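Side-chain contacts in uncharacterized protein (Ruminococcus gnavus, PDB 4QAN), which is of unknown function but adopts a cystatin-like fold, as a divergent member of the NTF2-like superfamily, and can bind a magnesium ion: residues Glu108-Glu113 with Gln153-Gly158; Ala121-Lys126 with Leu173-Leu178; Glu13-Glu18 with Ala46-Ala51; Thr22-Glu27 with Gln204-Asn209. All coordinates share one frame; numbering follows the deposited sequence.

In the fold
Interactions 1 and 2 both reach the five-stranded antiparallel sheet, at points whose centres lie about 17 Å apart. Interaction 1 is buried and apolar, with side chains of the loop after helix 87-108 laid on strand 153-164, whereas interaction 2 is a single surface salt bridge whose hydrogen bond is weak. Interactions 3 and 4 are partly buried and lie closer together, their centres about 10 Å apart. Both anchor the one loop between helices 2-6 and 27-39, to helix 43-48 and to loop 204-209. In both, the clear polar bonds of R48 and T206 go outside the paired segments, to D44 and I21, or join the two contacts, R48 bonding to the T206 carbonyl.

Interaction 1: residues Glu108-Glu113 with Gln153-Gly158; sequences EIPEIE and QSYRLG
I109 is wedged against Y155 and L157 by two separate branches of its side chain. The torsion chi1 of -55° sets CG2 anti to the backbone N, and from there this methyl comes obliquely to the CD1-CE1 bond of the phenol ring, 3.9 Å from Y155 CE1. The other branch is extended, and its end meets a leucine methyl, I109 CD1 to L157 CD2, at 3.5 Å, which is close for two methyl groups. I109 and Y155 pass one another running in opposing directions, while Y155 and L157, two residues apart on strand 153-164, both project to this side of the strand. C150 of strand 140-150 and C186 add to the packing round I109, and L35 of helix 27-39 touches L157.

The outer side is more open to solvent. There the exposed P110 touches the far end of the phenol closely but over a small area, its ring running obliquely to the tyrosine, with P110 CD 3.2 Å from Y155 OH and 3.9 Å from Y155 CZ. Beyond it E111 and E113 are exposed. With an alanine in place of Y155, I109 CG2 and the proline ring would probably lose their shared support, and a gap would open between the loop and the strand. Nothing across this contact is hydrogen-bonded, so the loop after helix 87-108 is held on the sheet here by shape and by the exclusion of water from apolar groups.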
loop_
_atom_site.group_PDB
_atom_site.type_symbol
_atom_site.label_atom_id
_atom_site.label_comp_id
_atom_site.label_asym_id
_atom_site.label_seq_id
_atom_site.Cartn_x
_atom_site.Cartn_y
_atom_site.Cartn_z
ATOM N N GLU A 108 16.262 -1.278 14.446
ATOM C CA GLU A 108 16.599 -2.432 15.295
ATOM C C GLU A 108 18.025 -2.958 15.129
ATOM O O GLU A 108 18.435 -3.854 15.860
ATOM C CB GLU A 108 15.599 -3.570 15.063
ATOM C CG GLU A 108 14.201 -3.254 15.561
ATOM C CD GLU A 108 14.166 -2.940 17.043
ATOM O OE1 GLU A 108 14.743 -3.716 17.833
ATOM O OE2 GLU A 108 13.558 -1.917 17.422
ATOM N N ILE A 109 18.760 -2.422 14.162
ATOM C CA ILE A 109 20.173 -2.723 13.991
ATOM C C ILE A 109 20.942 -1.421 14.160
ATOM O O ILE A 109 20.979 -0.599 13.240
ATOM C CB ILE A 109 20.479 -3.298 12.605
ATOM C CG1 ILE A 109 19.604 -4.520 12.341
ATOM C CG2 ILE A 109 21.958 -3.651 12.497
ATOM C CD1 ILE A 109 19.616 -4.984 10.897
ATOM N N PRO A 110 21.549 -1.223 15.343
ATOM C CA PRO A 110 22.273 0.022 15.579
ATOM C C PRO A 110 23.541 0.075 14.718
ATOM O O PRO A 110 24.203 -0.962 14.532
ATOM C CB PRO A 110 22.613 -0.052 17.073
ATOM C CG PRO A 110 22.724 -1.516 17.358
ATOM C CD PRO A 110 21.746 -2.197 16.436
ATOM N N GLU A 111 23.861 1.263 14.196
ATOM C CA GLU A 111 25.012 1.444 13.306
ATOM C C GLU A 111 24.889 0.513 12.105
ATOM O O GLU A 111 25.820 -0.224 11.781
ATOM C CB GLU A 111 26.332 1.168 14.038
ATOM C CG GLU A 111 26.534 1.943 15.329
ATOM C CD GLU A 111 27.873 1.625 15.981
ATOM O OE1 GLU A 111 28.132 0.439 16.291
ATOM O OE2 GLU A 111 28.673 2.564 16.183
ATOM N N ILE A 112 23.719 0.528 11.464
ATOM C CA ILE A 112 23.495 -0.263 10.251
ATOM C C ILE A 112 24.395 0.258 9.118
ATOM O O ILE A 112 24.725 -0.474 8.196
ATOM C CB ILE A 112 21.990 -0.326 9.856
ATOM C CG1 ILE A 112 21.791 -1.212 8.624
ATOM C CG2 ILE A 112 21.389 1.061 9.606
ATOM C CD1 ILE A 112 20.415 -1.826 8.537
ATOM N N GLU A 113 24.824 1.511 9.233
ATOM C CA GLU A 113 25.801 2.117 8.318
ATOM C C GLU A 113 27.113 1.332 8.213
ATOM O O GLU A 113 27.721 1.267 7.139
ATOM C CB GLU A 113 26.122 3.556 8.756
ATOM C CG GLU A 113 24.994 4.558 8.520
ATOM C CD GLU A 113 23.842 4.448 9.516
ATOM O OE1 GLU A 113 24.024 3.826 10.592
ATOM O OE2 GLU A 113 22.749 4.990 9.218
ATOM N N GLN A 153 29.108 -6.233 17.147
ATOM C CA GLN A 153 27.838 -6.969 17.084
ATOM C C GLN A 153 27.721 -7.811 15.814
ATOM O O GLN A 153 28.167 -7.401 14.746
ATOM C CB GLN A 153 26.636 -6.006 17.137
ATOM C CG GLN A 153 26.725 -4.873 18.155
ATOM C CD GLN A 153 27.118 -5.350 19.538
ATOM O OE1 GLN A 153 28.300 -5.550 19.823
ATOM N NE2 GLN A 153 26.129 -5.522 20.410
ATOM N N SER A 154 27.109 -8.985 15.948
ATOM C CA SER A 154 26.713 -9.807 14.810
ATOM C C SER A 154 25.197 -10.019 14.891
ATOM O O SER A 154 24.666 -10.248 15.976
ATOM C CB SER A 154 27.451 -11.150 14.844
ATOM O OG SER A 154 27.191 -11.919 13.682
ATOM N N TYR A 155 24.499 -9.919 13.760
ATOM C CA TYR A 155 23.045 -10.168 13.726
ATOM C C TYR A 155 22.670 -11.148 12.612
ATOM O O TYR A 155 23.387 -11.269 11.616
ATOM C CB TYR A 155 22.260 -8.860 13.537
ATOM C CG TYR A 155 22.637 -7.751 14.493
ATOM C CD1 TYR A 155 23.638 -6.842 14.168
ATOM C CD2 TYR A 155 21.995 -7.610 15.717
ATOM C CE1 TYR A 155 23.991 -5.823 15.033
ATOM C CE2 TYR A 155 22.341 -6.594 16.592
ATOM C CZ TYR A 155 23.337 -5.704 16.244
ATOM O OH TYR A 155 23.689 -4.691 17.101
ATOM N N ARG A 156 21.557 -11.857 12.796
ATOM C CA ARG A 156 20.990 -12.687 11.737
ATOM C C ARG A 156 19.727 -12.010 11.224
ATOM O O ARG A 156 18.923 -11.511 12.013
ATOM C CB ARG A 156 20.677 -14.117 12.221
ATOM C CG ARG A 156 19.928 -14.964 11.187
ATOM C CD ARG A 156 19.856 -16.449 11.525
ATOM N NE ARG A 156 19.250 -16.717 12.828
ATOM C CZ ARG A 156 17.948 -16.629 13.102
ATOM N NH1 ARG A 156 17.067 -16.267 12.172
ATOM N NH2 ARG A 156 17.518 -16.895 14.328
ATOM N N LEU A 157 19.559 -11.983 9.906
ATOM C CA LEU A 157 18.332 -11.464 9.306
ATOM C C LEU A 157 17.695 -12.564 8.477
ATOM O O LEU A 157 18.375 -13.487 8.049
ATOM C CB LEU A 157 18.622 -10.250 8.427
ATOM C CG LEU A 157 19.594 -9.199 8.971
ATOM C CD1 LEU A 157 20.115 -8.320 7.846
ATOM C CD2 LEU A 157 18.928 -8.357 10.041
ATOM N N GLY A 158 16.387 -12.466 8.261
ATOM C CA GLY A 158 15.684 -13.404 7.396
ATOM C C GLY A 158 14.962 -12.665 6.296
ATOM O O GLY A 158 14.024 -11.932 6.569
#

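Interaction 2: residues Ala121-Lys126 with Leu173-Leu178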
loop_
_atom_site.group_PDB
_atom_site.type_symbol
_atom_site.label_atom_id
_atom_site.label_comp_id
_atom_site.label_asym_id
_atom_site.label_seq_id
_atom_site.Cartn_x
_atom_site.Cartn_y
_atom_site.Cartn_z
ATOM N N ALA A 121 22.950 -17.540 3.779
ATOM C CA ALA A 121 22.678 -18.979 3.726
ATOM C C ALA A 121 21.246 -19.258 3.286
ATOM O O ALA A 121 20.332 -18.563 3.702
ATOM C CB ALA A 121 22.944 -19.608 5.084
ATOM N N GLU A 122 21.062 -20.280 2.449
ATOM C CA GLU A 122 19.732 -20.685 1.990
ATOM C C GLU A 122 19.073 -21.600 3.010
ATOM O O GLU A 122 19.511 -22.722 3.190
ATOM C CB GLU A 122 19.806 -21.410 0.637
ATOM C CG GLU A 122 20.057 -20.492 -0.554
ATOM C CD GLU A 122 19.839 -21.174 -1.897
ATOM O OE1 GLU A 122 18.876 -21.965 -2.035
ATOM O OE2 GLU A 122 20.629 -20.902 -2.826
ATOM N N LYS A 123 18.014 -21.126 3.660
ATOM C CA LYS A 123 17.301 -21.924 4.667
ATOM C C LYS A 123 16.764 -23.227 4.053
ATOM O O LYS A 123 16.383 -23.250 2.885
ATOM C CB LYS A 123 16.159 -21.110 5.287
ATOM C CG LYS A 123 15.996 -21.319 6.779
ATOM C CD LYS A 123 14.921 -20.417 7.359
ATOM C CE LYS A 123 13.538 -20.985 7.102
ATOM N NZ LYS A 123 12.468 -20.136 7.692
ATOM N N LYS A 124 16.736 -24.303 4.839
ATOM C CA LYS A 124 16.426 -25.641 4.312
ATOM C C LYS A 124 14.995 -26.108 4.601
ATOM O O LYS A 124 14.799 -27.028 5.399
ATOM C CB LYS A 124 17.417 -26.667 4.871
ATOM N N GLU A 125 14.012 -25.491 3.937
ATOM C CA GLU A 125 12.592 -25.858 4.084
ATOM C C GLU A 125 11.884 -25.892 2.720
ATOM O O GLU A 125 11.360 -24.874 2.269
ATOM C CB GLU A 125 11.849 -24.863 4.994
ATOM C CG GLU A 125 12.693 -24.101 6.005
ATOM C CD GLU A 125 12.973 -24.893 7.264
ATOM O OE1 GLU A 125 11.996 -25.245 7.958
ATOM O OE2 GLU A 125 14.161 -25.144 7.568
ATOM N N LYS A 126 11.857 -27.050 2.067
ATOM C CA LYS A 126 11.172 -27.187 0.770
ATOM C C LYS A 126 9.642 -27.105 0.912
ATOM O O LYS A 126 8.942 -26.689 -0.025
ATOM C CB LYS A 126 11.569 -28.500 0.079
ATOM N N LEU A 173 11.640 -8.366 3.929
ATOM C CA LEU A 173 12.899 -8.158 4.655
ATOM C C LEU A 173 12.871 -8.870 6.005
ATOM O O LEU A 173 13.811 -8.764 6.791
ATOM C CB LEU A 173 13.144 -6.660 4.884
ATOM C CG LEU A 173 13.792 -5.902 3.726
ATOM C CD1 LEU A 173 12.808 -5.628 2.591
ATOM C CD2 LEU A 173 14.382 -4.607 4.258
ATOM N N LYS A 174 11.749 -9.535 6.272
ATOM C CA LYS A 174 11.558 -10.370 7.438
ATOM C C LYS A 174 10.923 -11.695 7.004
ATOM O O LYS A 174 10.181 -11.761 6.023
ATOM C CB LYS A 174 10.680 -9.642 8.447
ATOM C CG LYS A 174 11.287 -8.319 8.879
ATOM C CD LYS A 174 10.631 -7.770 10.133
ATOM C CE LYS A 174 9.258 -7.202 9.860
ATOM N NZ LYS A 174 8.499 -7.057 11.126
ATOM N N GLU A 175 11.233 -12.744 7.747
ATOM C CA GLU A 175 10.816 -14.116 7.442
ATOM C C GLU A 175 9.336 -14.202 7.092
ATOM O O GLU A 175 8.524 -13.507 7.678
ATOM C CB GLU A 175 11.079 -14.975 8.673
ATOM C CG GLU A 175 11.351 -16.433 8.407
ATOM C CD GLU A 175 11.788 -17.137 9.678
ATOM O OE1 GLU A 175 10.997 -17.128 10.647
ATOM O OE2 GLU A 175 12.917 -17.676 9.711
ATOM N N GLY A 176 8.992 -15.059 6.138
ATOM C CA GLY A 176 7.602 -15.290 5.760
ATOM C C GLY A 176 7.078 -14.278 4.758
ATOM O O GLY A 176 7.838 -13.712 3.963
ATOM N N LEU A 177 5.766 -14.055 4.798
ATOM C CA LEU A 177 5.110 -13.129 3.905
ATOM C C LEU A 177 5.202 -11.717 4.448
ATOM O O LEU A 177 5.161 -11.499 5.668
ATOM C CB LEU A 177 3.624 -13.490 3.737
ATOM C CG LEU A 177 3.239 -14.780 3.011
ATOM C CD1 LEU A 177 1.726 -14.849 2.875
ATOM C CD2 LEU A 177 3.893 -14.895 1.635
ATOM N N LEU A 178 5.284 -10.762 3.526
ATOM C CA LEU A 178 5.238 -9.333 3.844
ATOM C C LEU A 178 4.123 -8.965 4.837
ATOM O O LEU A 178 4.313 -8.096 5.681
ATOM C CB LEU A 178 5.062 -8.526 2.561
ATOM C CG LEU A 178 5.054 -7.001 2.675
ATOM C CD1 LEU A 178 6.373 -6.488 3.233
ATOM C CD2 LEU A 178 4.749 -6.364 1.322
#
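K123 and E175 bring their segments together although their CA atoms stay 10.5 Å apart: strand 116-122 has just ended, loop 173-178 has just left strand 167-172, and the backbones do not meet. Long side chains span the distance, meeting at about a right angle. The lysine chain runs straight as far as CD and then bends, its chi3 of 80° turning the last two atoms aside to bring the ammonium to the carboxylate. The glutamate chain is extended beyond CG, with CG anti to the backbone N (chi1 -152°), and it presents one carboxylate oxygen. K123 NZ gives a salt bridge to E175 OE2 at 3.2 Å, a weak hydrogen bond by its geometry. K123 CD, at 4.1 Å from E175 OE2, is the next nearest lysine atom. E175 is exposed, and the surrounding solvent would probably weaken the attraction further.

The lysine ammonium is also drawn to E143 of strand 140-150 in a long, weak ion pair, and two acidic neighbours would be expected to favour its charged form. Strand 140-150 touches both partners: K123 bonds to E143 through the backbone, and the side chain of E175 touches E143. Further along the loop, L178 packs on helix 87-108 and L177 on helix 61-67, while helix 126-135 follows K123 closely along the chain.

Interaction 3: residues Glu13-Glu18 with Ala46-Ala51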
loop_
_atom_site.group_PDB
_atom_site.type_symbol
_atom_site.label_atom_id
_atom_site.label_comp_id
_atom_site.label_asym_id
_atom_site.label_seq_id
_atom_site.Cartn_x
_atom_site.Cartn_y
_atom_site.Cartn_z
ATOM N N GLU A 13 13.226 13.663 -7.554
ATOM C CA GLU A 13 14.643 13.626 -7.939
ATOM C C GLU A 13 15.178 12.195 -7.986
ATOM O O GLU A 13 15.894 11.830 -8.913
ATOM C CB GLU A 13 15.503 14.463 -6.976
ATOM C CG GLU A 13 15.455 15.962 -7.233
ATOM C CD GLU A 13 16.066 16.789 -6.104
ATOM O OE1 GLU A 13 16.879 16.252 -5.312
ATOM O OE2 GLU A 13 15.733 17.995 -6.010
ATOM N N SER A 14 14.835 11.382 -6.992
ATOM C CA SER A 14 15.289 9.990 -6.989
ATOM C C SER A 14 14.630 9.184 -8.115
ATOM O O SER A 14 15.282 8.378 -8.774
ATOM C CB SER A 14 15.030 9.332 -5.640
ATOM O OG SER A 14 15.766 9.986 -4.633
ATOM N N LEU A 15 13.344 9.413 -8.353
ATOM C CA LEU A 15 12.672 8.722 -9.452
ATOM C C LEU A 15 13.197 9.107 -10.822
ATOM O O LEU A 15 13.077 8.327 -11.739
ATOM C CB LEU A 15 11.169 8.929 -9.404
ATOM C CG LEU A 15 10.524 8.022 -8.366
ATOM C CD1 LEU A 15 9.143 8.552 -8.021
ATOM C CD2 LEU A 15 10.492 6.565 -8.845
ATOM N N GLN A 16 13.774 10.299 -10.956
ATOM C CA GLN A 16 14.450 10.697 -12.202
ATOM C C GLN A 16 15.797 10.013 -12.409
ATOM O O GLN A 16 16.347 10.092 -13.509
ATOM C CB GLN A 16 14.698 12.210 -12.239
ATOM C CG GLN A 16 13.446 13.056 -12.229
ATOM C CD GLN A 16 13.741 14.503 -11.881
ATOM O OE1 GLN A 16 14.717 15.075 -12.362
ATOM N NE2 GLN A 16 12.893 15.106 -11.038
ATOM N N LYS A 17 16.352 9.392 -11.366
ATOM C CA LYS A 17 17.681 8.756 -11.472
ATOM C C LYS A 17 17.632 7.502 -12.326
ATOM O O LYS A 17 16.667 6.753 -12.269
ATOM C CB LYS A 17 18.242 8.380 -10.095
ATOM C CG LYS A 17 18.718 9.545 -9.251
ATOM C CD LYS A 17 19.108 9.076 -7.861
ATOM C CE LYS A 17 19.781 10.188 -7.073
ATOM N NZ LYS A 17 19.877 9.848 -5.628
ATOM N N GLU A 18 18.697 7.275 -13.094
ATOM C CA GLU A 18 18.811 6.130 -13.997
ATOM C C GLU A 18 19.052 4.815 -13.237
ATOM O O GLU A 18 19.807 4.786 -12.262
ATOM C CB GLU A 18 19.981 6.367 -14.971
ATOM C CG GLU A 18 19.838 5.689 -16.325
ATOM C CD GLU A 18 18.611 6.156 -17.102
ATOM O OE1 GLU A 18 18.266 7.363 -17.066
ATOM O OE2 GLU A 18 17.983 5.302 -17.761
ATOM N N ALA A 46 16.300 0.874 -2.055
ATOM C CA ALA A 46 15.649 -0.257 -1.376
ATOM C C ALA A 46 14.333 -0.659 -2.016
ATOM O O ALA A 46 14.104 -1.839 -2.264
ATOM C CB ALA A 46 15.404 0.075 0.100
ATOM N N LEU A 47 13.468 0.325 -2.253
ATOM C CA LEU A 47 12.168 0.087 -2.873
ATOM C C LEU A 47 12.256 -0.652 -4.202
ATOM O O LEU A 47 11.484 -1.573 -4.458
ATOM C CB LEU A 47 11.430 1.409 -3.075
ATOM C CG LEU A 47 10.867 1.983 -1.760
ATOM C CD1 LEU A 47 10.305 3.375 -1.963
ATOM C CD2 LEU A 47 9.809 1.062 -1.197
ATOM N N ARG A 48 13.200 -0.235 -5.034
ATOM C CA ARG A 48 13.399 -0.833 -6.348
ATOM C C ARG A 48 13.768 -2.322 -6.279
ATOM O O ARG A 48 13.509 -3.069 -7.228
ATOM C CB ARG A 48 14.480 -0.060 -7.101
ATOM C CG ARG A 48 14.087 1.388 -7.376
ATOM C CD ARG A 48 15.304 2.295 -7.444
ATOM N NE ARG A 48 14.945 3.661 -7.837
ATOM C CZ ARG A 48 15.035 4.158 -9.070
ATOM N NH1 ARG A 48 15.466 3.418 -10.092
ATOM N NH2 ARG A 48 14.689 5.420 -9.281
ATOM N N GLY A 49 14.367 -2.741 -5.163
ATOM C CA GLY A 49 14.705 -4.134 -4.936
ATOM C C GLY A 49 13.600 -5.003 -4.373
ATOM O O GLY A 49 13.783 -6.216 -4.237
ATOM N N CYS A 50 12.470 -4.389 -4.013
ATOM C CA CYS A 50 11.314 -5.112 -3.505
ATOM C C CYS A 50 10.397 -5.546 -4.643
ATOM O O CYS A 50 10.380 -4.933 -5.704
ATOM C CB CYS A 50 10.525 -4.230 -2.522
ATOM S SG CYS A 50 11.480 -3.624 -1.101
ATOM N N ALA A 51 9.600 -6.583 -4.403
ATOM C CA ALA A 51 8.701 -7.122 -5.427
ATOM C C ALA A 51 7.333 -6.418 -5.401
ATOM O O ALA A 51 6.303 -7.065 -5.222
ATOM C CB ALA A 51 8.533 -8.624 -5.230
#
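R48, on helix 43-48 of the cystatin-like fold, points its guanidinium at the type I beta turn that runs from S14 to K17. Its side chain leaves with CG anti to the carbonyl carbon and runs extended from CG to NE, carrying the flat group straight across to the loop. L15 stands at the edge of that group, near its plane, with L15 CA 3.9 Å from R48 NH2. The leucine side chain stays beside it, CD2 being 4.4 Å from R48 NH2. Two turn carbonyls approach this nitrogen obliquely, from the same side of the guanidinium plane: S14 O at 3.1 Å from R48 NH2, K17 O farther off at 3.8 Å. K17 starts in the direction of the arginine, and its ammonium group then diverges.

The rest of the guanidinium has firmer partners: NE is paired with D44 in a salt bridge, and NH1 bonds to the carbonyl of T206. D44 is likely to balance the charge of this buried arginine, and the two partners together limit how the group can rotate. The S14 hydroxyl is turned to another task, a hydrogen bond with D251, and Y33 of helix 27-39 touches R48. The contact thus ties the N-terminal loop to the helix mainly through one long side chain. The turn closes on itself as well, with K17 N bonded to S14 O at 3.0 Å.

Interaction 4: residues Thr22-Glu27 with Gln204-Asn209; sequences TSFSEE and QLTGAN
F24 and T206 meet because their first torsions turn ring and methyl to each other: CG of F24 is anti to the carbonyl carbon (chi1 -49°), and OG1 of T206 is anti to the backbone N (chi1 -160°), which places CG2 in the crowded position between N and carbonyl carbon. The side chains approach from opposing directions. The ring's outer end touches the threonine, with F24 CZ 4.0 Å from T206 CB and F24 CE2 4.0 Å from T206 CG2.

The hydroxyl lies beside the backbone of T22, T206 OG1 standing 3.4 Å from T22 O at an angle too poor for a bond. Its real acceptor is the carbonyl of the preceding residue, I21. A valine in place of T206 would probably leave the I21 carbonyl without its hydroxyl mate.

F24 also meets the ring of Y33, their planes at about 45°, and packs on A30 of helix 27-39. L205 and I21 are joined through their backbones. The two segments come together only at T22-F24 and T206, beside Y33: plain packing of the loop before helix 27-39 against loop 204-209 in this cystatin-like fold.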
loop_
_atom_site.group_PDB
_atom_site.type_symbol
_atom_site.label_atom_id
_atom_site.label_comp_id
_atom_site.label_asym_id
_atom_site.label_seq_id
_atom_site.Cartn_x
_atom_site.Cartn_y
_atom_site.Cartn_z
ATOM N N THR A 22 19.573 -4.095 -14.848
ATOM C CA THR A 22 18.310 -4.595 -15.415
ATOM C C THR A 22 17.544 -5.438 -14.402
ATOM O O THR A 22 16.366 -5.200 -14.141
ATOM C CB THR A 22 18.512 -5.503 -16.643
ATOM O OG1 THR A 22 19.422 -4.895 -17.569
ATOM C CG2 THR A 22 17.171 -5.772 -17.334
ATOM N N SER A 23 18.234 -6.431 -13.847
ATOM C CA SER A 23 17.601 -7.491 -13.075
ATOM C C SER A 23 18.609 -8.205 -12.186
ATOM O O SER A 23 19.813 -8.075 -12.371
ATOM C CB SER A 23 16.968 -8.510 -14.031
ATOM O OG SER A 23 17.929 -9.005 -14.963
ATOM N N PHE A 24 18.101 -8.952 -11.212
ATOM C CA PHE A 24 18.922 -9.848 -10.407
ATOM C C PHE A 24 18.567 -11.260 -10.853
ATOM O O PHE A 24 17.422 -11.708 -10.707
ATOM C CB PHE A 24 18.676 -9.636 -8.908
ATOM C CG PHE A 24 18.729 -8.192 -8.493
ATOM C CD1 PHE A 24 19.915 -7.474 -8.593
ATOM C CD2 PHE A 24 17.592 -7.539 -8.032
ATOM C CE1 PHE A 24 19.962 -6.136 -8.229
ATOM C CE2 PHE A 24 17.639 -6.206 -7.669
ATOM C CZ PHE A 24 18.821 -5.504 -7.769
ATOM N N SER A 25 19.547 -11.927 -11.449
ATOM C CA SER A 25 19.372 -13.260 -11.998
ATOM C C SER A 25 19.595 -14.317 -10.922
ATOM O O SER A 25 19.195 -15.471 -11.088
ATOM C CB SER A 25 20.350 -13.477 -13.165
ATOM O OG SER A 25 21.604 -12.860 -12.909
ATOM N N GLU A 26 20.255 -13.923 -9.836
ATOM C CA GLU A 26 20.515 -14.810 -8.709
ATOM C C GLU A 26 19.944 -14.154 -7.476
ATOM O O GLU A 26 20.041 -12.933 -7.327
ATOM C CB GLU A 26 22.019 -15.017 -8.525
ATOM C CG GLU A 26 22.377 -16.307 -7.803
ATOM C CD GLU A 26 22.229 -17.536 -8.687
ATOM O OE1 GLU A 26 21.818 -17.395 -9.860
ATOM O OE2 GLU A 26 22.532 -18.652 -8.211
ATOM N N GLU A 27 19.360 -14.952 -6.584
ATOM C CA GLU A 27 18.765 -14.405 -5.361
ATOM C C GLU A 27 19.814 -13.722 -4.456
ATOM O O GLU A 27 19.490 -12.786 -3.728
ATOM C CB GLU A 27 17.939 -15.461 -4.593
ATOM C CG GLU A 27 18.716 -16.573 -3.894
ATOM C CD GLU A 27 18.520 -17.939 -4.531
ATOM O OE1 GLU A 27 18.826 -18.091 -5.736
ATOM O OE2 GLU A 27 18.077 -18.867 -3.816
ATOM N N GLN A 204 24.486 0.504 -8.145
ATOM C CA GLN A 204 23.616 1.039 -9.172
ATOM C C GLN A 204 22.231 0.911 -8.550
ATOM O O GLN A 204 22.083 0.318 -7.484
ATOM C CB GLN A 204 23.646 0.211 -10.457
ATOM C CG GLN A 204 24.979 -0.442 -10.826
ATOM C CD GLN A 204 26.001 0.557 -11.317
ATOM O OE1 GLN A 204 26.228 1.587 -10.680
ATOM N NE2 GLN A 204 26.634 0.257 -12.458
ATOM N N LEU A 205 21.231 1.452 -9.230
ATOM C CA LEU A 205 19.838 1.156 -8.935
ATOM C C LEU A 205 19.310 0.212 -10.002
ATOM O O LEU A 205 19.877 0.094 -11.088
ATOM C CB LEU A 205 18.994 2.432 -8.937
ATOM C CG LEU A 205 19.644 3.676 -8.351
ATOM C CD1 LEU A 205 18.663 4.835 -8.429
ATOM C CD2 LEU A 205 20.100 3.422 -6.925
ATOM N N THR A 206 18.234 -0.480 -9.668
ATOM C CA THR A 206 17.462 -1.240 -10.621
ATOM C C THR A 206 16.154 -0.455 -10.832
ATOM O O THR A 206 16.013 0.669 -10.349
ATOM C CB THR A 206 17.223 -2.684 -10.121
ATOM O OG1 THR A 206 16.894 -3.542 -11.223
ATOM C CG2 THR A 206 16.092 -2.731 -9.042
ATOM N N GLY A 207 15.205 -1.033 -11.549
ATOM C CA GLY A 207 14.104 -0.259 -12.087
ATOM C C GLY A 207 13.208 0.400 -11.065
ATOM O O GLY A 207 13.002 -0.133 -9.976
ATOM N N ALA A 208 12.662 1.561 -11.432
ATOM C CA ALA A 208 11.719 2.274 -10.595
ATOM C C ALA A 208 10.415 1.487 -10.540
ATOM O O ALA A 208 9.961 0.980 -11.549
ATOM C CB ALA A 208 11.475 3.670 -11.141
ATOM N N ASN A 209 9.810 1.399 -9.361
ATOM C CA ASN A 209 8.627 0.569 -9.178
ATOM C C ASN A 209 7.680 1.077 -8.121
ATOM O O ASN A 209 6.971 0.286 -7.503
ATOM C CB ASN A 209 9.081 -0.832 -8.783
ATOM C CG ASN A 209 9.859 -0.833 -7.485
ATOM O OD1 ASN A 209 10.370 0.206 -7.056
ATOM N ND2 ASN A 209 9.935 -1.987 -6.843
#